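PDB 3NWP: 6-phosphogluconolactonase from Shewanella baltica, which probably hydrolyses 6-phosphogluconolactone to 6-phosphogluconate, the second step of the oxidative pentose phosphate pathway. Local coordinates for residues 144-149 / 217-222. Sequence-based numbering, arbitrary orientation.
Sequences CSWFPC and RAVLAQ
Trp146 reaches across to Ala218 and Val219 with the benzo end of its indole, joining the loop between strand 132-135 and helix 153-158 to the short helix 217-220 in the Rossmann-like alpha/beta fold of the glucosamine-6-phosphate isomerase/6-phosphogluconolactonase family. The apolar contact is small, burying 94 Å² in all, and the backbones stay well apart, with the CA atoms of Trp146 and Ala218 9.8 Å from each other. The indole spans that gap: CZ3 of Trp146 lies 3.9 Å from CG2 of Val219 and 4.1 Å from CB of Ala218, and both methyls approach the ring obliquely. Val219 has CG1 anti to the backbone N (chi1 170°), which turns the other branch, CG2, to the tryptophan; the two side chains cross at about a right angle. CB of Cys144, in the same segment as Trp146, sits against one face of the indole, 3.7 Å above the plane and displaced toward the rim, and Leu153, Ala156 and Leu157 of helix 153-158 also pack on the ring.

The hydrogen bonds here run within one segment or to residues beyond both. The indole NE1 donates to the carbonyl oxygen of Leu178, which would restrain the rotation of the ring. In segment 217-222, the side chain of Gln222 turns back so that NE2 donates to the carbonyl O of Val219, 2.9 Å away, with an N-H...O angle of 159° and the donor in the carbonyl plane.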
loop_
_atom_site.group_PDB
_atom_site.type_symbol
_atom_site.label_atom_id
_atom_site.label_comp_id
_atom_site.label_asym_id
_atom_site.label_seq_id
_atom_site.Cartn_x
_atom_site.Cartn_y
_atom_site.Cartn_z
ATOM N N CYS A 144 1.008 -2.040 5.604
ATOM C CA CYS A 144 1.228 -3.293 4.822
ATOM C C CYS A 144 0.774 -4.457 5.691
ATOM O O CYS A 144 -0.316 -4.390 6.293
ATOM C CB CYS A 144 2.658 -3.410 4.312
ATOM S SG CYS A 144 3.148 -1.990 3.271
ATOM N N SER A 145 1.536 -5.573 5.741
ATOM C CA SER A 145 1.349 -6.575 6.792
ATOM C C SER A 145 2.576 -6.615 7.702
ATOM O O SER A 145 3.045 -7.697 8.119
ATOM C CB SER A 145 0.916 -7.976 6.259
ATOM O OG SER A 145 -0.475 -7.987 5.951
ATOM N N TRP A 146 3.085 -5.429 8.029
ATOM C CA TRP A 146 4.144 -5.226 9.007
ATOM C C TRP A 146 3.487 -5.058 10.347
ATOM O O TRP A 146 3.049 -3.975 10.717
ATOM C CB TRP A 146 5.006 -3.975 8.711
ATOM C CG TRP A 146 5.579 -3.816 7.337
ATOM C CD1 TRP A 146 5.655 -4.748 6.299
ATOM C CD2 TRP A 146 6.096 -2.593 6.808
ATOM N NE1 TRP A 146 6.208 -4.159 5.184
ATOM C CE2 TRP A 146 6.445 -2.824 5.459
ATOM C CE3 TRP A 146 6.256 -1.309 7.335
ATOM C CZ2 TRP A 146 6.984 -1.826 4.661
ATOM C CZ3 TRP A 146 6.791 -0.314 6.508
ATOM C CH2 TRP A 146 7.112 -0.579 5.194
ATOM N N PHE A 147 3.316 -6.161 11.064
ATOM C CA PHE A 147 2.548 -6.159 12.275
ATOM C C PHE A 147 3.468 -6.220 13.496
ATOM O O PHE A 147 4.377 -7.069 13.529
ATOM C CB PHE A 147 1.630 -7.370 12.328
ATOM C CG PHE A 147 0.360 -7.221 11.559
ATOM C CD1 PHE A 147 -0.750 -6.653 12.149
ATOM C CD2 PHE A 147 0.262 -7.678 10.247
ATOM C CE1 PHE A 147 -1.932 -6.536 11.450
ATOM C CE2 PHE A 147 -0.897 -7.515 9.542
ATOM C CZ PHE A 147 -2.007 -6.958 10.144
ATOM N N PRO A 148 3.194 -5.409 14.488
ATOM C CA PRO A 148 4.023 -5.447 15.696
ATOM C C PRO A 148 3.830 -6.739 16.522
ATOM O O PRO A 148 4.693 -7.097 17.298
ATOM C CB PRO A 148 3.588 -4.205 16.453
ATOM C CG PRO A 148 2.238 -3.858 15.987
ATOM C CD PRO A 148 2.139 -4.373 14.565
ATOM N N CYS A 149 2.752 -7.450 16.266
ATOM C CA CYS A 149 2.488 -8.706 16.950
ATOM C C CYS A 149 3.063 -9.923 16.220
ATOM O O CYS A 149 2.743 -11.047 16.603
ATOM C CB CYS A 149 0.968 -8.849 17.074
ATOM S SG CYS A 149 0.132 -8.933 15.468
ATOM N N ARG A 217 5.720 3.896 11.489
ATOM C CA ARG A 217 6.831 4.792 11.674
ATOM C C ARG A 217 8.005 4.593 10.751
ATOM O O ARG A 217 8.768 5.520 10.512
ATOM C CB ARG A 217 7.311 4.715 13.164
ATOM C CG ARG A 217 6.257 5.201 14.152
ATOM C CD ARG A 217 6.578 4.776 15.585
ATOM N NE ARG A 217 5.713 5.424 16.552
ATOM C CZ ARG A 217 5.521 4.997 17.804
ATOM N NH1 ARG A 217 6.076 3.843 18.200
ATOM N NH2 ARG A 217 4.742 5.685 18.654
ATOM N N ALA A 218 8.194 3.366 10.230
ATOM C CA ALA A 218 9.270 3.142 9.278
ATOM C C ALA A 218 9.116 3.961 8.004
ATOM O O ALA A 218 10.103 4.363 7.395
ATOM C CB ALA A 218 9.416 1.636 8.945
ATOM N N VAL A 219 7.861 4.258 7.660
ATOM C CA VAL A 219 7.508 5.138 6.549
ATOM C C VAL A 219 7.519 6.624 6.963
ATOM O O VAL A 219 8.101 7.455 6.278
ATOM C CB VAL A 219 6.127 4.755 5.993
ATOM C CG1 VAL A 219 5.610 5.789 5.003
ATOM C CG2 VAL A 219 6.203 3.352 5.318
ATOM N N LEU A 220 6.981 6.899 8.148
ATOM C CA LEU A 220 6.853 8.318 8.601
ATOM C C LEU A 220 8.148 8.945 9.029
ATOM O O LEU A 220 8.295 10.164 8.900
ATOM C CB LEU A 220 5.868 8.431 9.739
ATOM C CG LEU A 220 4.431 7.955 9.452
ATOM C CD1 LEU A 220 3.488 8.097 10.648
ATOM C CD2 LEU A 220 3.834 8.638 8.176
ATOM N N ALA A 221 9.081 8.140 9.530
ATOM C CA ALA A 221 10.291 8.683 10.151
ATOM C C ALA A 221 11.383 8.960 9.156
ATOM O O ALA A 221 12.302 9.755 9.446
ATOM C CB ALA A 221 10.772 7.771 11.266
ATOM N N GLN A 222 11.341 8.362 7.987
ATOM C CA GLN A 222 12.376 8.505 6.968
ATOM C C GLN A 222 12.159 9.772 6.118
ATOM O O GLN A 222 11.039 10.282 6.058
ATOM C CB GLN A 222 12.511 7.232 6.135
ATOM C CG GLN A 222 11.256 6.817 5.364
ATOM C CD GLN A 222 11.012 7.685 4.156
ATOM O OE1 GLN A 222 11.945 8.012 3.393
ATOM N NE2 GLN A 222 9.737 8.069 3.944
#